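Local coordinates for Efb homologous protein (Staphylococcus aureus subsp. aureus Mu50, PDB 2NOJ), which probably binds the C3d region of complement component C3 through its three-helix domain, thereby helping the bacterium to evade complement attack, at residues 31-36 and 46-51; 35-40 and 71-76. The protein carries 1 engineered substitution. All coordinates share one frame; numbering follows the deposited sequence.

Overall arrangement
A compact antiparallel bundle of three helices, 24-39, 42-54 and 61-76, makes up most of the modelled chain, and both contacts involve the first of them. Contact 1 joins helix 24-39 to the next helix, 42-54, which runs back against it, and lies near the centre of the chain. Contact 2 joins the C-terminal end of helix 24-39 to the last helix, 61-76, which runs in nearly the same direction. Their centres are about 9 Å apart, and F36 serves both: its CB and the near side of its ring touch A48, while CE2 and CZ meet V73 and L74. Helix 42-54 also carries R46, Q49 and R50, which meet the other protein.

Contact 1: residues 31-36 and 46-51; sequences KAVELF and RKAQRA. Engineered in segment 31-36: E34 (natural residue Asn).
A48 sets its methyl group against the carbonyl oxygen of A32 and against V33 and F36 of helix 24-39. Its CB lies 3.6 Å from A32 O and 3.8 Å from F36 CB, while V33 CG2 closes in more loosely on it at 4.2 Å. The exchange is reciprocal: A32 CB points back at helix 42-54 and meets A51 CB at 3.6 Å. A32, A48 and A51 form the centre of the contact, and their small size suits a place where the CA atoms of A32 and A48 come within 4.6 Å and the axes of the two short segments within 8.0 Å. These axes run at 150° to each other, close to antiparallel.

At the margin K47 lends its aliphatic part, CG lying 4.3 Å from A32 CB; the fully extended chain suits an exposed position, with methylenes beside the alanine and the ammonium group at its far end. F36 has CG anti to its backbone N (chi1 174°), which sets the root of the ring beside A48 CB.

Elsewhere on helix 42-54, R46 turns away from this seam, and its NE forms a salt bridge with an acidic side chain on the chain of another protein. Helix 61-76 packs against the pair as the third member of the bundle: Q49 OE1 accepts a hydrogen bond from Q67 NE2, and V33, A48 and Q49 all touch I70.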
loop_
_atom_site.group_PDB
_atom_site.type_symbol
_atom_site.label_atom_id
_atom_site.label_comp_id
_atom_site.label_asym_id
_atom_site.label_seq_id
_atom_site.Cartn_x
_atom_site.Cartn_y
_atom_site.Cartn_z
ATOM N N LYS B 31 -22.760 -0.258 13.581
ATOM C CA LYS B 31 -22.820 1.144 13.938
ATOM C C LYS B 31 -22.196 2.013 12.815
ATOM O O LYS B 31 -22.617 3.156 12.560
ATOM C CB LYS B 31 -22.103 1.366 15.270
ATOM N N ALA B 32 -21.205 1.453 12.131
ATOM C CA ALA B 32 -20.551 2.158 11.049
ATOM C C ALA B 32 -21.431 2.244 9.803
ATOM O O ALA B 32 -21.502 3.290 9.173
ATOM C CB ALA B 32 -19.225 1.478 10.717
ATOM N N VAL B 33 -22.098 1.152 9.439
ATOM C CA VAL B 33 -22.959 1.164 8.252
ATOM C C VAL B 33 -24.222 1.984 8.477
ATOM O O VAL B 33 -24.700 2.658 7.571
ATOM C CB VAL B 33 -23.370 -0.274 7.805
ATOM C CG1 VAL B 33 -24.438 -0.201 6.751
ATOM C CG2 VAL B 33 -22.163 -1.030 7.227
ATOM N N GLU B 34 -24.779 1.940 9.681
ATOM C CA GLU B 34 -25.990 2.735 9.943
ATOM C C GLU B 34 -25.723 4.240 9.745
ATOM O O GLU B 34 -26.505 4.926 9.091
ATOM C CB GLU B 34 -26.510 2.469 11.362
ATOM N N LEU B 35 -24.613 4.733 10.300
ATOM C CA LEU B 35 -24.257 6.140 10.191
ATOM C C LEU B 35 -24.021 6.520 8.728
ATOM O O LEU B 35 -24.299 7.661 8.314
ATOM C CB LEU B 35 -23.002 6.430 11.005
ATOM N N PHE B 36 -23.494 5.570 7.956
ATOM C CA PHE B 36 -23.226 5.810 6.543
ATOM C C PHE B 36 -24.524 5.935 5.742
ATOM O O PHE B 36 -24.634 6.771 4.841
ATOM C CB PHE B 36 -22.366 4.682 5.970
ATOM C CG PHE B 36 -22.154 4.772 4.490
ATOM C CD1 PHE B 36 -21.920 6.008 3.875
ATOM C CD2 PHE B 36 -22.139 3.630 3.706
ATOM C CE1 PHE B 36 -21.665 6.106 2.510
ATOM C CE2 PHE B 36 -21.882 3.716 2.330
ATOM C CZ PHE B 36 -21.644 4.971 1.737
ATOM N N ARG B 46 -15.813 5.415 4.104
ATOM C CA ARG B 46 -14.525 4.798 4.382
ATOM C C ARG B 46 -14.612 4.036 5.688
ATOM O O ARG B 46 -14.135 2.895 5.798
ATOM C CB ARG B 46 -13.411 5.843 4.432
ATOM C CG ARG B 46 -13.135 6.472 3.080
ATOM C CD ARG B 46 -11.951 7.439 3.083
ATOM N NE ARG B 46 -10.648 6.786 2.950
ATOM C CZ ARG B 46 -9.913 6.374 3.978
ATOM N NH1 ARG B 46 -10.347 6.545 5.223
ATOM N NH2 ARG B 46 -8.739 5.794 3.768
ATOM N N LYS B 47 -15.270 4.652 6.658
ATOM C CA LYS B 47 -15.426 4.040 7.971
ATOM C C LYS B 47 -16.321 2.791 7.939
ATOM O O LYS B 47 -16.027 1.797 8.599
ATOM C CB LYS B 47 -15.977 5.068 8.971
ATOM C CG LYS B 47 -16.166 4.512 10.379
ATOM C CD LYS B 47 -16.761 5.554 11.311
ATOM C CE LYS B 47 -16.982 5.001 12.709
ATOM N NZ LYS B 47 -17.522 6.060 13.632
ATOM N N ALA B 48 -17.395 2.845 7.156
ATOM C CA ALA B 48 -18.313 1.717 7.045
ATOM C C ALA B 48 -17.688 0.529 6.296
ATOM O O ALA B 48 -17.822 -0.632 6.720
ATOM C CB ALA B 48 -19.607 2.158 6.357
ATOM N N GLN B 49 -16.987 0.805 5.202
ATOM C CA GLN B 49 -16.384 -0.292 4.436
ATOM C C GLN B 49 -15.292 -1.051 5.214
ATOM O O GLN B 49 -15.211 -2.290 5.151
ATOM C CB GLN B 49 -15.804 0.226 3.112
ATOM C CG GLN B 49 -15.237 -0.862 2.251
ATOM C CD GLN B 49 -16.302 -1.848 1.799
ATOM O OE1 GLN B 49 -17.178 -1.507 1.008
ATOM N NE2 GLN B 49 -16.228 -3.078 2.301
ATOM N N ARG B 50 -14.462 -0.295 5.936
ATOM C CA ARG B 50 -13.372 -0.855 6.722
ATOM C C ARG B 50 -13.959 -1.649 7.876
ATOM O O ARG B 50 -13.488 -2.735 8.190
ATOM C CB ARG B 50 -12.468 0.262 7.253
ATOM C CG ARG B 50 -11.124 -0.202 7.835
ATOM C CD ARG B 50 -10.241 1.003 8.186
ATOM N NE ARG B 50 -8.810 0.703 8.116
ATOM C CZ ARG B 50 -8.044 0.396 9.162
ATOM N NH1 ARG B 50 -8.562 0.345 10.387
ATOM N NH2 ARG B 50 -6.751 0.145 8.984
ATOM N N ALA B 51 -14.994 -1.121 8.511
ATOM C CA ALA B 51 -15.598 -1.850 9.618
ATOM C C ALA B 51 -15.987 -3.255 9.135
ATOM O O ALA B 51 -15.589 -4.260 9.722
ATOM C CB ALA B 51 -16.814 -1.102 10.138
#

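Contact 2: residues 35-40 and 71-76; sequences LFKRTR and DLVLKY
Near one end of the three-helix bundle, F36 on helix 24-39 meets V73 and L74 on helix 61-76, two helices of similar direction; the axes of the short segments in contact lie at 19° and 10.3 Å apart. This wider spacing, compared with the alanine-lined seam to helix 42-54, calls for larger side chains. V73 puts CG1 over one face of the F36 ring, 4.0 Å from CZ, and its CB is 3.9 Å from CE2. With CG1 anti to the backbone N (chi1 -172°), the branch is directed across the ring tip. L74 comes from another side: CD1 lies at the ring edge near its plane, 3.5 Å from CZ, and the two side chains cross at about a right angle. Valine and leucine thus divide face and edge between them.

Two long basic residues flank V73 with their carbon chains. K37 CD is 4.3 Å from V73 CG2, and K37 NZ continues to a weak hydrogen bond with Q69 OE1. The chain leaves the helix at R40, just where R40 CG comes to 4.1 Å from V73 CG1. One residue earlier, T39 OG1 donates to L35 O at 2.6 Å, tilted 29° from the carbonyl plane, while T39 N reaches the same oxygen from the opposite face.

The cross-helix contacts are wholly apolar, which implies that cohesion here comes from dispersion and the exclusion of water, with K37 CD and R40 CG extending the apolar surface around V73 at the margin.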
loop_
_atom_site.group_PDB
_atom_site.type_symbol
_atom_site.label_atom_id
_atom_site.label_comp_id
_atom_site.label_asym_id
_atom_site.label_seq_id
_atom_site.Cartn_x
_atom_site.Cartn_y
_atom_site.Cartn_z
ATOM N N LEU B 35 -24.613 4.733 10.300
ATOM C CA LEU B 35 -24.257 6.140 10.191
ATOM C C LEU B 35 -24.021 6.520 8.728
ATOM O O LEU B 35 -24.299 7.661 8.314
ATOM C CB LEU B 35 -23.002 6.430 11.005
ATOM N N PHE B 36 -23.494 5.570 7.956
ATOM C CA PHE B 36 -23.226 5.810 6.543
ATOM C C PHE B 36 -24.524 5.935 5.742
ATOM O O PHE B 36 -24.634 6.771 4.841
ATOM C CB PHE B 36 -22.366 4.682 5.970
ATOM C CG PHE B 36 -22.154 4.772 4.490
ATOM C CD1 PHE B 36 -21.920 6.008 3.875
ATOM C CD2 PHE B 36 -22.139 3.630 3.706
ATOM C CE1 PHE B 36 -21.665 6.106 2.510
ATOM C CE2 PHE B 36 -21.882 3.716 2.330
ATOM C CZ PHE B 36 -21.644 4.971 1.737
ATOM N N LYS B 37 -25.503 5.096 6.077
ATOM C CA LYS B 37 -26.782 5.127 5.389
ATOM C C LYS B 37 -27.447 6.480 5.581
ATOM O O LYS B 37 -28.035 7.031 4.658
ATOM C CB LYS B 37 -27.701 4.022 5.906
ATOM C CG LYS B 37 -27.247 2.607 5.565
ATOM C CD LYS B 37 -28.335 1.823 4.832
ATOM C CE LYS B 37 -29.541 1.535 5.704
ATOM N NZ LYS B 37 -30.610 0.855 4.913
ATOM N N ARG B 38 -27.336 7.021 6.784
ATOM C CA ARG B 38 -27.938 8.302 7.079
ATOM C C ARG B 38 -27.106 9.484 6.543
ATOM O O ARG B 38 -27.613 10.329 5.809
ATOM C CB ARG B 38 -28.139 8.421 8.586
ATOM N N THR B 39 -25.825 9.519 6.902
ATOM C CA THR B 39 -24.897 10.587 6.517
ATOM C C THR B 39 -24.557 10.693 5.026
ATOM O O THR B 39 -24.516 11.786 4.463
ATOM C CB THR B 39 -23.580 10.434 7.288
ATOM O OG1 THR B 39 -23.864 10.156 8.666
ATOM C CG2 THR B 39 -22.758 11.696 7.188
ATOM N N ARG B 40 -24.291 9.553 4.400
ATOM C CA ARG B 40 -23.951 9.503 2.985
ATOM C C ARG B 40 -22.791 10.420 2.607
ATOM O O ARG B 40 -22.956 11.336 1.805
ATOM C CB ARG B 40 -25.187 9.838 2.137
ATOM C CG ARG B 40 -26.379 8.932 2.429
ATOM C CD ARG B 40 -27.553 9.139 1.463
ATOM N NE ARG B 40 -28.203 10.447 1.594
ATOM C CZ ARG B 40 -27.871 11.520 0.880
ATOM N NH1 ARG B 40 -26.894 11.444 -0.022
ATOM N NH2 ARG B 40 -28.520 12.665 1.058
ATOM N N ASP B 71 -23.049 -1.224 -0.592
ATOM C CA ASP B 71 -23.175 -1.204 -2.039
ATOM C C ASP B 71 -24.422 -0.473 -2.527
ATOM O O ASP B 71 -24.387 0.160 -3.574
ATOM C CB ASP B 71 -23.174 -2.648 -2.587
ATOM C CG ASP B 71 -21.796 -3.343 -2.464
ATOM O OD1 ASP B 71 -21.069 -3.115 -1.467
ATOM O OD2 ASP B 71 -21.439 -4.139 -3.365
ATOM N N LEU B 72 -25.519 -0.565 -1.775
ATOM C CA LEU B 72 -26.768 0.077 -2.181
ATOM C C LEU B 72 -26.733 1.588 -2.088
ATOM O O LEU B 72 -27.421 2.287 -2.840
ATOM C CB LEU B 72 -27.948 -0.450 -1.356
ATOM C CG LEU B 72 -28.459 -1.831 -1.784
ATOM C CD1 LEU B 72 -29.633 -2.247 -0.909
ATOM C CD2 LEU B 72 -28.870 -1.776 -3.245
ATOM N N VAL B 73 -25.934 2.101 -1.165
ATOM C CA VAL B 73 -25.846 3.541 -1.023
ATOM C C VAL B 73 -24.928 4.062 -2.115
ATOM O O VAL B 73 -25.200 5.094 -2.723
ATOM C CB VAL B 73 -25.291 3.954 0.368
ATOM C CG1 VAL B 73 -25.414 5.469 0.538
ATOM C CG2 VAL B 73 -26.041 3.210 1.492
ATOM N N LEU B 74 -23.855 3.329 -2.390
ATOM C CA LEU B 74 -22.909 3.767 -3.397
ATOM C C LEU B 74 -23.521 3.866 -4.767
ATOM O O LEU B 74 -23.218 4.797 -5.505
ATOM C CB LEU B 74 -21.696 2.841 -3.457
ATOM C CG LEU B 74 -20.554 3.047 -2.467
ATOM C CD1 LEU B 74 -21.049 2.942 -1.043
ATOM C CD2 LEU B 74 -19.502 1.990 -2.730
ATOM N N LYS B 75 -24.396 2.925 -5.098
ATOM C CA LYS B 75 -25.023 2.892 -6.421
ATOM C C LYS B 75 -26.047 3.982 -6.723
ATOM O O LYS B 75 -26.100 4.491 -7.840
ATOM C CB LYS B 75 -25.656 1.511 -6.670
ATOM N N TYR B 76 -26.856 4.338 -5.736
ATOM C CA TYR B 76 -27.889 5.350 -5.934
ATOM C C TYR B 76 -27.576 6.716 -5.338
ATOM O O TYR B 76 -28.427 7.617 -5.371
ATOM C CB TYR B 76 -29.210 4.831 -5.376
ATOM C CG TYR B 76 -29.658 3.576 -6.064
ATOM C CD1 TYR B 76 -30.158 2.498 -5.337
ATOM C CD2 TYR B 76 -29.588 3.467 -7.451
ATOM C CE1 TYR B 76 -30.580 1.335 -5.982
ATOM C CE2 TYR B 76 -30.010 2.318 -8.108
ATOM C CZ TYR B 76 -30.509 1.252 -7.369
ATOM O OH TYR B 76 -30.964 0.130 -8.021
#